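Local coordinates for protein phosphoribosyl-glycinamide (GAR) synthetase (Cryptococcus neoformans var. grubii serotype A, PDB 7LVO) that catalyses, as the GAR synthetase half of a bifunctional purine-biosynthesis enzyme, the ATP-dependent joining of phosphoribosylamine and glycine into glycinamide ribonucleotide, at residues 34-45 / 60-71; 50-59 / 73-81. All blocks are in the same frame, centred on the assembly; numbering follows the deposited sequence.

Interaction 1 (34-45 / 60-71); sequences PKSDLSILLLGA and SRVARIVVCPGN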
ATOM      1  N   PRO A  34      18.143  10.800 -22.542  1.00 70.41           N
ATOM      2  CA  PRO A  34      16.937  10.398 -21.807  1.00 70.41           C
ATOM      3  C   PRO A  34      15.941  11.548 -21.738  1.00 70.41           C
ATOM      4  O   PRO A  34      16.281  12.660 -21.328  1.00 70.41           O
ATOM      5  CB  PRO A  34      17.474  10.023 -20.419  1.00 48.78           C
ATOM      6  CG  PRO A  34      18.923   9.717 -20.635  1.00 48.78           C
ATOM      7  CD  PRO A  34      19.368  10.630 -21.741  1.00 48.78           C
ATOM      8  N   LYS A  35      14.707  11.273 -22.156  1.00 65.33           N
ATOM      9  CA  LYS A  35      13.674  12.301 -22.185  1.00 65.33           C
ATOM     10  C   LYS A  35      13.534  12.956 -20.819  1.00 65.33           C
ATOM     11  O   LYS A  35      13.333  12.276 -19.809  1.00 65.33           O
ATOM     12  CB  LYS A  35      12.341  11.687 -22.616  1.00 43.20           C
ATOM     13  CG  LYS A  35      11.364  12.674 -23.236  1.00 43.20           C
ATOM     14  CD  LYS A  35      11.979  13.344 -24.461  1.00 43.20           C
ATOM     15  CE  LYS A  35      10.904  13.823 -25.426  1.00 43.20           C
ATOM     16  NZ  LYS A  35       9.869  14.639 -24.743  1.00 43.20           N
ATOM     17  N   SER A  36      13.640  14.288 -20.796  1.00 54.06           N
ATOM     18  CA  SER A  36      13.653  15.054 -19.555  1.00 43.07           C
ATOM     19  C   SER A  36      12.467  16.009 -19.458  1.00 36.87           C
ATOM     20  O   SER A  36      12.541  17.042 -18.786  1.00 35.84           O
ATOM     21  CB  SER A  36      14.967  15.821 -19.420  1.00 47.33           C
ATOM     22  OG  SER A  36      15.187  16.658 -20.545  1.00 59.81           O
ATOM     23  N   ASP A  37      11.365  15.675 -20.118  1.00 34.78           N
ATOM     24  CA  ASP A  37      10.117  16.429 -20.006  1.00 37.82           C
ATOM     25  C   ASP A  37       8.955  15.446 -19.912  1.00 31.20           C
ATOM     26  O   ASP A  37       7.950  15.551 -20.615  1.00 31.25           O
ATOM     27  CB  ASP A  37       9.943  17.392 -21.182  1.00 35.84           C
ATOM     28  CG  ASP A  37       9.996  16.690 -22.524  1.00 43.79           C
ATOM     29  OD1 ASP A  37      10.666  15.641 -22.624  1.00 49.44           O
ATOM     30  OD2 ASP A  37       9.366  17.187 -23.476  1.00 45.68           O
ATOM     31  N   LEU A  38       9.086  14.478 -19.010  1.00 29.22           N
ATOM     32  CA  LEU A  38       8.148  13.374 -18.943  1.00 28.75           C
ATOM     33  C   LEU A  38       6.787  13.822 -18.416  1.00 29.59           C
ATOM     34  O   LEU A  38       6.672  14.788 -17.658  1.00 27.73           O
ATOM     35  CB  LEU A  38       8.706  12.275 -18.048  1.00 31.60           C
ATOM     36  CG  LEU A  38       9.986  11.600 -18.539  1.00 43.52           C
ATOM     37  CD1 LEU A  38      10.591  10.755 -17.430  1.00 50.12           C
ATOM     38  CD2 LEU A  38       9.705  10.760 -19.770  1.00 31.77           C
ATOM     39  N   SER A  39       5.753  13.098 -18.833  1.00 31.13           N
ATOM     40  CA  SER A  39       4.400  13.246 -18.316  1.00 32.81           C
ATOM     41  C   SER A  39       4.025  11.939 -17.635  1.00 33.93           C
ATOM     42  O   SER A  39       4.041  10.883 -18.276  1.00 23.67           O
ATOM     43  CB  SER A  39       3.410  13.572 -19.438  1.00 28.53           C
ATOM     44  OG  SER A  39       3.706  14.828 -20.014  1.00 29.65           O
ATOM     45  N   ILE A  40       3.710  12.009 -16.342  1.00 33.89           N
ATOM     46  CA  ILE A  40       3.371  10.842 -15.536  1.00 23.82           C
ATOM     47  C   ILE A  40       1.927  10.963 -15.075  1.00 24.45           C
ATOM     48  O   ILE A  40       1.482  12.039 -14.662  1.00 25.03           O
ATOM     49  CB  ILE A  40       4.317  10.699 -14.323  1.00 23.61           C
ATOM     50  CG1 ILE A  40       5.747  10.422 -14.794  1.00 34.47           C
ATOM     51  CG2 ILE A  40       3.832   9.591 -13.401  1.00 26.81           C
ATOM     52  CD1 ILE A  40       6.785  10.510 -13.690  1.00 28.39           C
ATOM     53  N   LEU A  41       1.198   9.860 -15.145  1.00 28.72           N
ATOM     54  CA  LEU A  41      -0.207   9.803 -14.763  1.00 25.02           C
ATOM     55  C   LEU A  41      -0.344   8.944 -13.516  1.00 26.04           C
ATOM     56  O   LEU A  41      -0.034   7.742 -13.547  1.00 26.62           O
ATOM     57  CB  LEU A  41      -1.054   9.232 -15.898  1.00 29.76           C
ATOM     58  CG  LEU A  41      -2.525   8.966 -15.598  1.00 25.84           C
ATOM     59  CD1 LEU A  41      -3.269  10.261 -15.300  1.00 29.99           C
ATOM     60  CD2 LEU A  41      -3.166   8.230 -16.767  1.00 26.84           C
ATOM     61  N   LEU A  42      -0.798   9.563 -12.425  1.00 21.64           N
ATOM     62  CA  LEU A  42      -1.056   8.861 -11.175  1.00 19.90           C
ATOM     63  C   LEU A  42      -2.543   8.553 -11.077  1.00 21.32           C
ATOM     64  O   LEU A  42      -3.373   9.466 -11.171  1.00 26.51           O
ATOM     65  CB  LEU A  42      -0.611   9.697  -9.975  1.00 22.37           C
ATOM     66  CG  LEU A  42       0.848  10.118  -9.929  1.00 19.06           C
ATOM     67  CD1 LEU A  42       1.155  10.807  -8.606  1.00 24.38           C
ATOM     68  CD2 LEU A  42       1.778   8.930 -10.127  1.00 35.17           C
ATOM     69  N   LEU A  43      -2.876   7.277 -10.890  1.00 20.79           N
ATOM     70  CA  LEU A  43      -4.247   6.850 -10.653  1.00 23.53           C
ATOM     71  C   LEU A  43      -4.464   6.724  -9.144  1.00 29.16           C
ATOM     72  O   LEU A  43      -3.736   5.992  -8.466  1.00 21.73           O
ATOM     73  CB  LEU A  43      -4.544   5.528 -11.342  1.00 19.99           C
ATOM     74  CG  LEU A  43      -4.194   5.406 -12.828  1.00 27.04           C
ATOM     75  CD1 LEU A  43      -4.692   4.062 -13.356  1.00 26.51           C
ATOM     76  CD2 LEU A  43      -4.761   6.540 -13.645  1.00 24.41           C
ATOM     77  N   GLY A  44      -5.458   7.437  -8.626  1.00 23.24           N
ATOM     78  CA  GLY A  44      -5.771   7.368  -7.208  1.00 24.45           C
ATOM     79  C   GLY A  44      -6.036   8.728  -6.600  1.00 24.42           C
ATOM     80  O   GLY A  44      -5.925   9.752  -7.282  1.00 25.69           O
ATOM     81  N   ALA A  45      -6.383   8.755  -5.307  1.00 25.44           N
ATOM     82  CA  ALA A  45      -6.705  10.011  -4.642  1.00 25.68           C
ATOM     83  C   ALA A  45      -6.373   9.967  -3.157  1.00 21.55           C
ATOM     84  O   ALA A  45      -6.974  10.705  -2.368  1.00 25.74           O
ATOM     85  CB  ALA A  45      -8.188  10.355  -4.822  1.00 36.40           C
ATOM     86  N   SER A  60      14.054  16.617 -12.098  1.00 30.70           N
ATOM     87  CA  SER A  60      14.313  17.478 -13.246  1.00 32.36           C
ATOM     88  C   SER A  60      13.976  16.804 -14.567  1.00 25.07           C
ATOM     89  O   SER A  60      14.000  17.469 -15.608  1.00 34.56           O
ATOM     90  CB  SER A  60      15.780  17.929 -13.251  1.00 34.45           C
ATOM     91  OG  SER A  60      16.652  16.825 -13.373  1.00 33.12           O
ATOM     92  N   ARG A  61      13.677  15.507 -14.557  1.00 32.60           N
ATOM     93  CA  ARG A  61      13.273  14.787 -15.758  1.00 37.56           C
ATOM     94  C   ARG A  61      11.761  14.725 -15.924  1.00 34.81           C
ATOM     95  O   ARG A  61      11.279  14.088 -16.865  1.00 37.76           O
ATOM     96  CB  ARG A  61      13.845  13.368 -15.734  1.00 44.74           C
ATOM     97  CG  ARG A  61      15.360  13.306 -15.905  1.00 44.81           C
ATOM     98  CD  ARG A  61      15.869  11.876 -15.839  1.00 39.44           C
ATOM     99  NE  ARG A  61      15.040  10.962 -16.617  1.00 48.40           N
ATOM    100  CZ  ARG A  61      15.020  10.911 -17.941  1.00 58.34           C
ATOM    101  NH1 ARG A  61      15.760  11.726 -18.675  1.00 52.07           N
ATOM    102  NH2 ARG A  61      14.235  10.024 -18.546  1.00 56.46           N
ATOM    103  N   VAL A  62      11.004  15.364 -15.036  1.00 33.94           N
ATOM    104  CA  VAL A  62       9.548  15.337 -15.063  1.00 31.54           C
ATOM    105  C   VAL A  62       9.045  16.753 -15.296  1.00 26.24           C
ATOM    106  O   VAL A  62       9.434  17.682 -14.579  1.00 26.96           O
ATOM    107  CB  VAL A  62       8.972  14.755 -13.759  1.00 29.76           C
ATOM    108  CG1 VAL A  62       7.455  14.907 -13.730  1.00 29.40           C
ATOM    109  CG2 VAL A  62       9.377  13.300 -13.611  1.00 26.24           C
ATOM    110  N   ALA A  63       8.173  16.915 -16.299  1.00 30.34           N
ATOM    111  CA  ALA A  63       7.559  18.199 -16.595  1.00 33.87           C
ATOM    112  C   ALA A  63       6.070  18.255 -16.288  1.00 35.50           C
ATOM    113  O   ALA A  63       5.521  19.357 -16.180  1.00 29.75           O
ATOM    114  CB  ALA A  63       7.768  18.558 -18.074  1.00 37.34           C
ATOM    115  N   ARG A  64       5.408  17.110 -16.140  1.00 38.75           N
ATOM    116  CA  ARG A  64       3.961  17.082 -15.962  1.00 36.87           C
ATOM    117  C   ARG A  64       3.587  15.902 -15.081  1.00 32.68           C
ATOM    118  O   ARG A  64       4.021  14.771 -15.332  1.00 26.46           O
ATOM    119  CB  ARG A  64       3.253  16.981 -17.320  1.00 32.74           C
ATOM    120  CG  ARG A  64       1.741  17.035 -17.257  1.00 43.04           C
ATOM    121  CD  ARG A  64       1.142  16.826 -18.647  1.00 46.07           C
ATOM    122  NE  ARG A  64      -0.310  16.983 -18.658  1.00 52.25           N
ATOM    123  CZ  ARG A  64      -1.084  16.694 -19.696  1.00 50.35           C
ATOM    124  NH1 ARG A  64      -0.578  16.212 -20.818  1.00 42.67           N
ATOM    125  NH2 ARG A  64      -2.397  16.889 -19.603  1.00 50.17           N
ATOM    126  N   ILE A  65       2.793  16.174 -14.047  1.00 28.75           N
ATOM    127  CA  ILE A  65       2.255  15.151 -13.155  1.00 28.95           C
ATOM    128  C   ILE A  65       0.739  15.293 -13.157  1.00 24.72           C
ATOM    129  O   ILE A  65       0.216  16.377 -12.877  1.00 29.15           O
ATOM    130  CB  ILE A  65       2.808  15.289 -11.729  1.00 25.30           C
ATOM    131  CG1 ILE A  65       4.281  14.894 -11.668  1.00 30.90           C
ATOM    132  CG2 ILE A  65       1.994  14.447 -10.758  1.00 30.13           C
ATOM    133  CD1 ILE A  65       4.515  13.403 -11.654  1.00 38.97           C
ATOM    134  N   VAL A  66       0.041  14.213 -13.487  1.00 25.24           N
ATOM    135  CA  VAL A  66      -1.414  14.197 -13.542  1.00 27.81           C
ATOM    136  C   VAL A  66      -1.908  13.202 -12.501  1.00 29.19           C
ATOM    137  O   VAL A  66      -1.511  12.030 -12.516  1.00 20.96           O
ATOM    138  CB  VAL A  66      -1.932  13.834 -14.940  1.00 26.94           C
ATOM    139  CG1 VAL A  66      -3.442  13.758 -14.936  1.00 28.37           C
ATOM    140  CG2 VAL A  66      -1.442  14.839 -15.966  1.00 37.16           C
ATOM    141  N   VAL A  67      -2.774  13.666 -11.606  1.00 24.66           N
ATOM    142  CA  VAL A  67      -3.331  12.845 -10.538  1.00 19.99           C
ATOM    143  C   VAL A  67      -4.805  12.655 -10.847  1.00 23.66           C
ATOM    144  O   VAL A  67      -5.590  13.611 -10.781  1.00 25.04           O
ATOM    145  CB  VAL A  67      -3.126  13.479  -9.155  1.00 19.10           C
ATOM    146  CG1 VAL A  67      -3.239  12.438  -8.079  1.00 21.72           C
ATOM    147  CG2 VAL A  67      -1.784  14.204  -9.094  1.00 20.93           C
ATOM    148  N   CYS A  68      -5.185  11.424 -11.177  1.00 20.44           N
ATOM    149  CA  CYS A  68      -6.555  11.103 -11.559  1.00 25.38           C
ATOM    150  C   CYS A  68      -7.185  10.190 -10.519  1.00 21.75           C
ATOM    151  O   CYS A  68      -6.802   9.017 -10.426  1.00 22.98           O
ATOM    152  CB  CYS A  68      -6.577  10.432 -12.936  1.00 32.92           C
ATOM    153  SG  CYS A  68      -8.233   9.992 -13.512  1.00 27.47           S
ATOM    154  N   PRO A  69      -8.154  10.661  -9.717  1.00 22.90           N
ATOM    155  CA  PRO A  69      -8.701  12.024  -9.703  1.00 20.78           C
ATOM    156  C   PRO A  69      -7.910  12.991  -8.824  1.00 25.64           C
ATOM    157  O   PRO A  69      -8.125  14.197  -8.896  1.00 23.48           O
ATOM    158  CB  PRO A  69     -10.120  11.820  -9.144  1.00 28.78           C
ATOM    159  CG  PRO A  69      -9.972  10.646  -8.215  1.00 24.50           C
ATOM    160  CD  PRO A  69      -8.875   9.763  -8.791  1.00 25.59           C
ATOM    161  N   GLY A  70      -6.997  12.461  -8.007  1.00 17.66           N
ATOM    162  CA  GLY A  70      -6.300  13.312  -7.069  1.00 22.75           C
ATOM    163  C   GLY A  70      -7.224  13.765  -5.942  1.00 22.46           C
ATOM    164  O   GLY A  70      -8.362  13.304  -5.793  1.00 24.35           O
ATOM    165  N   ASN A  71      -6.704  14.682  -5.137  1.00 18.54           N
ATOM    166  CA  ASN A  71      -7.434  15.161  -3.963  1.00 29.71           C
ATOM    167  C   ASN A  71      -7.092  16.631  -3.737  1.00 24.82           C
ATOM    168  O   ASN A  71      -6.420  17.263  -4.554  1.00 26.41           O
ATOM    169  CB  ASN A  71      -7.109  14.292  -2.738  1.00 21.74           C
ATOM    170  CG  ASN A  71      -5.631  14.281  -2.401  1.00 20.45           C
ATOM    171  OD1 ASN A  71      -4.920  15.260  -2.613  1.00 23.56           O
ATOM    172  ND2 ASN A  71      -5.163  13.161  -1.861  1.00 20.22           N
TER
HETATM  173  O   HOH W   1      11.292  18.254 -16.871  1.00 32.59           O

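Interaction 2 (50-59 / 73-81); sequences HALAFKLAQS and GTALMGGKV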
ATOM      1  N   HIS A  50      -0.407  11.778  -3.182  1.00 23.04           N
ATOM      2  CA  HIS A  50       0.195  13.072  -2.893  1.00 25.90           C
ATOM      3  C   HIS A  50       1.671  12.921  -2.549  1.00 23.98           C
ATOM      4  O   HIS A  50       2.511  13.684  -3.040  1.00 25.08           O
ATOM      5  CB  HIS A  50      -0.562  13.757  -1.756  1.00 27.22           C
ATOM      6  CG  HIS A  50      -0.184  15.189  -1.554  1.00 26.38           C
ATOM      7  ND1 HIS A  50      -0.692  15.958  -0.528  1.00 25.48           N
ATOM      8  CD2 HIS A  50       0.654  15.995  -2.246  1.00 31.43           C
ATOM      9  CE1 HIS A  50      -0.181  17.174  -0.596  1.00 28.33           C
ATOM     10  NE2 HIS A  50       0.638  17.223  -1.631  1.00 23.71           N
ATOM     11  N   ALA A  51       2.007  11.939  -1.715  1.00 23.12           N
ATOM     12  CA  ALA A  51       3.406  11.722  -1.358  1.00 23.29           C
ATOM     13  C   ALA A  51       4.238  11.346  -2.585  1.00 19.67           C
ATOM     14  O   ALA A  51       5.381  11.796  -2.732  1.00 24.12           O
ATOM     15  CB  ALA A  51       3.502  10.640  -0.284  1.00 22.26           C
ATOM     16  N   LEU A  52       3.691  10.509  -3.469  1.00 20.21           N
ATOM     17  CA  LEU A  52       4.415  10.168  -4.694  1.00 24.44           C
ATOM     18  C   LEU A  52       4.535  11.378  -5.616  1.00 28.97           C
ATOM     19  O   LEU A  52       5.620  11.668  -6.139  1.00 21.13           O
ATOM     20  CB  LEU A  52       3.727   9.009  -5.415  1.00 19.36           C
ATOM     21  CG  LEU A  52       3.823   7.657  -4.733  1.00 20.09           C
ATOM     22  CD1 LEU A  52       2.879   6.648  -5.387  1.00 37.26           C
ATOM     23  CD2 LEU A  52       5.260   7.127  -4.765  1.00 27.00           C
ATOM     24  N   ALA A  53       3.428  12.093  -5.834  1.00 24.06           N
ATOM     25  CA  ALA A  53       3.488  13.323  -6.614  1.00 22.75           C
ATOM     26  C   ALA A  53       4.494  14.293  -6.020  1.00 25.12           C
ATOM     27  O   ALA A  53       5.198  14.998  -6.757  1.00 28.57           O
ATOM     28  CB  ALA A  53       2.103  13.974  -6.691  1.00 31.75           C
ATOM     29  N   PHE A  54       4.575  14.339  -4.686  1.00 19.45           N
ATOM     30  CA  PHE A  54       5.523  15.217  -4.020  1.00 20.40           C
ATOM     31  C   PHE A  54       6.946  14.945  -4.488  1.00 24.23           C
ATOM     32  O   PHE A  54       7.680  15.873  -4.842  1.00 34.41           O
ATOM     33  CB  PHE A  54       5.388  15.037  -2.501  1.00 25.55           C
ATOM     34  CG  PHE A  54       6.487  15.679  -1.703  1.00 23.91           C
ATOM     35  CD1 PHE A  54       6.519  17.055  -1.517  1.00 27.26           C
ATOM     36  CD2 PHE A  54       7.475  14.902  -1.119  1.00 24.00           C
ATOM     37  CE1 PHE A  54       7.528  17.646  -0.771  1.00 27.61           C
ATOM     38  CE2 PHE A  54       8.488  15.488  -0.371  1.00 27.81           C
ATOM     39  CZ  PHE A  54       8.512  16.860  -0.198  1.00 32.83           C
ATOM     40  N   LYS A  55       7.348  13.678  -4.504  1.00 25.20           N
ATOM     41  CA  LYS A  55       8.712  13.334  -4.901  1.00 23.76           C
ATOM     42  C   LYS A  55       8.905  13.445  -6.410  1.00 25.85           C
ATOM     43  O   LYS A  55       9.889  14.031  -6.877  1.00 25.09           O
ATOM     44  CB  LYS A  55       9.053  11.923  -4.425  1.00 29.23           C
ATOM     45  CG  LYS A  55       9.107  11.764  -2.913  1.00 30.67           C
ATOM     46  CD  LYS A  55      10.173  12.667  -2.278  1.00 35.10           C
ATOM     47  CE  LYS A  55      11.565  12.389  -2.835  1.00 37.09           C
ATOM     48  NZ  LYS A  55      12.621  13.159  -2.114  1.00 40.13           N
ATOM     49  N   LEU A  56       7.963  12.907  -7.192  1.00 26.71           N
ATOM     50  CA  LEU A  56       8.101  12.955  -8.645  1.00 26.59           C
ATOM     51  C   LEU A  56       8.245  14.390  -9.142  1.00 28.05           C
ATOM     52  O   LEU A  56       9.014  14.659 -10.076  1.00 25.29           O
ATOM     53  CB  LEU A  56       6.907  12.274  -9.310  1.00 31.41           C
ATOM     54  CG  LEU A  56       6.754  10.780  -9.038  1.00 25.41           C
ATOM     55  CD1 LEU A  56       5.458  10.268  -9.648  1.00 28.63           C
ATOM     56  CD2 LEU A  56       7.943   9.988  -9.556  1.00 28.52           C
ATOM     57  N   ALA A  57       7.526  15.326  -8.520  1.00 26.53           N
ATOM     58  CA  ALA A  57       7.572  16.716  -8.964  1.00 32.07           C
ATOM     59  C   ALA A  57       8.939  17.356  -8.749  1.00 24.56           C
ATOM     60  O   ALA A  57       9.222  18.404  -9.341  1.00 28.56           O
ATOM     61  CB  ALA A  57       6.502  17.531  -8.238  1.00 31.52           C
ATOM     62  N   GLN A  58       9.792  16.756  -7.927  1.00 28.99           N
ATOM     63  CA  GLN A  58      11.138  17.264  -7.713  1.00 32.33           C
ATOM     64  C   GLN A  58      12.134  16.774  -8.759  1.00 39.94           C
ATOM     65  O   GLN A  58      13.259  17.287  -8.805  1.00 32.24           O
ATOM     66  CB  GLN A  58      11.637  16.861  -6.324  1.00 32.82           C
ATOM     67  CG  GLN A  58      10.850  17.480  -5.180  1.00 39.60           C
ATOM     68  CD  GLN A  58      11.329  17.000  -3.827  1.00 31.53           C
ATOM     69  OE1 GLN A  58      11.603  15.812  -3.639  1.00 36.51           O
ATOM     70  NE2 GLN A  58      11.451  17.918  -2.885  1.00 31.47           N
ATOM     71  N   SER A  59      11.753  15.805  -9.587  1.00 26.56           N
ATOM     72  CA  SER A  59      12.652  15.297 -10.617  1.00 26.56           C
ATOM     73  C   SER A  59      12.806  16.322 -11.733  1.00 30.51           C
ATOM     74  O   SER A  59      11.819  16.825 -12.270  1.00 26.86           O
ATOM     75  CB  SER A  59      12.121  13.988 -11.187  1.00 33.90           C
ATOM     76  OG  SER A  59      12.700  13.697 -12.459  1.00 30.48           O
ATOM     77  N   GLY A  73      -5.067  17.981  -1.680  1.00 30.63           N
ATOM     78  CA  GLY A  73      -3.646  18.248  -1.531  1.00 32.40           C
ATOM     79  C   GLY A  73      -2.945  18.404  -2.870  1.00 26.76           C
ATOM     80  O   GLY A  73      -2.250  19.395  -3.112  1.00 26.31           O
ATOM     81  N   THR A  74      -3.124  17.427  -3.762  1.00 19.74           N
ATOM     82  CA  THR A  74      -2.550  17.542  -5.098  1.00 29.09           C
ATOM     83  C   THR A  74      -3.134  18.728  -5.850  1.00 28.86           C
ATOM     84  O   THR A  74      -2.448  19.334  -6.678  1.00 30.39           O
ATOM     85  CB  THR A  74      -2.782  16.250  -5.883  1.00 24.25           C
ATOM     86  OG1 THR A  74      -4.185  16.007  -6.010  1.00 21.28           O
ATOM     87  CG2 THR A  74      -2.136  15.066  -5.166  1.00 29.97           C
ATOM     88  N   ALA A  75      -4.388  19.087  -5.563  1.00 27.24           N
ATOM     89  CA  ALA A  75      -5.005  20.223  -6.236  1.00 23.48           C
ATOM     90  C   ALA A  75      -4.320  21.538  -5.879  1.00 25.34           C
ATOM     91  O   ALA A  75      -4.339  22.477  -6.677  1.00 32.87           O
ATOM     92  CB  ALA A  75      -6.491  20.290  -5.894  1.00 28.26           C
ATOM     93  N   LEU A  76      -3.692  21.614  -4.711  1.00 27.98           N
ATOM     94  CA  LEU A  76      -3.046  22.840  -4.266  1.00 28.84           C
ATOM     95  C   LEU A  76      -1.560  22.907  -4.604  1.00 36.82           C
ATOM     96  O   LEU A  76      -0.970  23.990  -4.510  1.00 33.19           O
ATOM     97  CB  LEU A  76      -3.220  22.995  -2.752  1.00 35.61           C
ATOM     98  CG  LEU A  76      -4.651  23.250  -2.279  1.00 43.70           C
ATOM     99  CD1 LEU A  76      -4.747  23.184  -0.763  1.00 41.14           C
ATOM    100  CD2 LEU A  76      -5.138  24.598  -2.791  1.00 41.57           C
ATOM    101  N   MET A  77      -0.944  21.791  -4.998  1.00 27.23           N
ATOM    102  CA  MET A  77       0.484  21.808  -5.296  1.00 30.90           C
ATOM    103  C   MET A  77       0.801  22.767  -6.435  1.00 34.25           C
ATOM    104  O   MET A  77       1.803  23.491  -6.393  1.00 28.77           O
ATOM    105  CB  MET A  77       0.966  20.398  -5.643  1.00 29.07           C
ATOM    106  CG  MET A  77       0.885  19.415  -4.503  1.00 24.62           C
ATOM    107  SD  MET A  77       1.552  17.793  -4.925  1.00 29.04           S
ATOM    108  CE  MET A  77       3.290  18.193  -5.143  1.00 32.45           C
ATOM    109  N   GLY A  78      -0.032  22.780  -7.467  1.00 30.80           N
ATOM    110  CA  GLY A  78       0.261  23.617  -8.610  1.00 32.94           C
ATOM    111  C   GLY A  78       1.502  23.138  -9.347  1.00 34.32           C
ATOM    112  O   GLY A  78       1.945  21.992  -9.214  1.00 26.27           O
ATOM    113  N   GLY A  79       2.064  24.048 -10.137  1.00 32.33           N
ATOM    114  CA  GLY A  79       3.271  23.731 -10.877  1.00 23.50           C
ATOM    115  C   GLY A  79       3.041  22.583 -11.843  1.00 31.97           C
ATOM    116  O   GLY A  79       2.134  22.617 -12.688  1.00 33.05           O
ATOM    117  N   LYS A  80       3.871  21.542 -11.720  1.00 30.06           N
ATOM    118  CA  LYS A  80       3.770  20.398 -12.606  1.00 21.15           C
ATOM    119  C   LYS A  80       2.562  19.518 -12.307  1.00 20.71           C
ATOM    120  O   LYS A  80       2.123  18.773 -13.190  1.00 26.65           O
ATOM    121  CB  LYS A  80       5.038  19.539 -12.502  1.00 30.62           C
ATOM    122  CG  LYS A  80       6.339  20.305 -12.682  1.00 29.18           C
ATOM    123  CD  LYS A  80       7.540  19.407 -12.421  1.00 30.55           C
ATOM    124  CE  LYS A  80       8.854  20.158 -12.576  1.00 28.25           C
ATOM    125  NZ  LYS A  80      10.024  19.329 -12.173  1.00 30.96           N
ATOM    126  N   VAL A  81       2.017  19.588 -11.106  1.00 20.21           N
ATOM    127  CA  VAL A  81       0.951  18.698 -10.670  1.00 19.73           C
ATOM    128  C   VAL A  81      -0.403  19.298 -11.009  1.00 27.29           C
ATOM    129  O   VAL A  81      -0.630  20.502 -10.841  1.00 35.26           O
ATOM    130  CB  VAL A  81       1.061  18.424  -9.158  1.00 19.77           C
ATOM    131  CG1 VAL A  81      -0.102  17.570  -8.691  1.00 27.32           C
ATOM    132  CG2 VAL A  81       2.392  17.761  -8.832  1.00 26.51           C
TER

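Interaction 1 (34-45 / 60-71)
Leu42 and Val66 are drawn close where the strands 38-44 and 62-67 run side by side in parallel: Leu42 N donates to Val66 O over 2.6 Å, almost straight, and Leu42 O in turn accepts from Cys68 N at 2.7 Å. This alternation, one residue of the first strand bonded to two of the second, is that of a regular parallel pair, and the short segments diverge by only 17°. Regularity fails between Leu38 and Ser39, where a beta bulge slips the register by one residue. Leu38 O there is gripped twice, by Ala63 N at 2.9 Å on an in-plane lone pair and by Arg64 N at 3.0 Å.

Side chains fill both faces. Ile40 CD1 meets Val62 CG2 at 3.8 Å, the two side chains crossing at about a right angle, while Leu41 presses CD1 against Val66 CG1 at 3.5 Å. With CG anti to its backbone N (chi1 173°), Leu41 swings this methyl back toward the second strand. Farther along, Asn71 ND2 donates to Ala45 O from well above the carbonyl plane, 3.1 Å away, joining the two loops that follow the strands.

The pair forms the centre of a four-stranded parallel sheet, between strands 81-83 and 108-111. Helix 47-56, the crossover of this beta-alpha-beta unit, covers the face of Ile40, Leu42 and Ile65; helix 95-104 packs on Leu41, Leu43 and Val66.

Interaction 2 (50-59 / 73-81)
His50 and Met77 cross obliquely in a sulfur-aromatic contact, the thioether passing beside the imidazole: Met77 SD lies 3.3 Å from His50 CD2 and 4.2 Å from the ring centroid, 70° off the ring normal. The same ring has a different neighbour over one face, where the backbone of the short helix passes, Thr74 N above the ring centre and Gly73 C toward its rim. A chi1 of -169° places the ring opposite the backbone N of His50, directed at the short helix, and a hydrogen bond from His411 N to ND1, with Phe410 edge-to-face, helps to fix its rotation.

Thr74 slides past His50 in the opposite direction, bringing CG2 to 3.8 Å from His50 CA. A bend about the CG-SD bond brings Met77 CE to 3.9 Å from Phe54 CA. Farther along the chain, Ala57 CB touches Val81 CG2 at 4.2 Å. Lys80, extended beyond CG, reaches this end of the segment, and NZ donates to Ala57 O over 3.1 Å from above the carbonyl plane; Val62 O takes a second bond from the same ammonium.

The contact joins the helices that follow the first two strands of the parallel alpha/beta sheet in the N domain. Segments 50-56 and 73-77, the second a weakly bonded helix, run 22° apart, their axes 10.2 Å from each other at closest. Strand 62-67, between them in sequence, carries Val67, on which Thr74 and Val81 rest, while Phe410 and His411 approach from strand 407-411.

Interactions 1 and 2 illustrate how an alternating alpha/beta chain builds a domain from successive crossovers: their segments interleave along the sequence, and their centres lie about 8 Å apart. Interaction 1 sets the two central strands of the sheet, and interaction 2 brings together the helices that follow each of them. Direct contacts weld the two: Ile65 N probably bonds to Lys80 O at 2.8 Å, starting the pairing with the next strand, and Ile65 CD1 packs on Leu56 CB at 3.5 Å. Both belong to the N domain of GAR synthetase, away from the predicted ATP site and the predicted magnesium ligands Glu331 and Asn333.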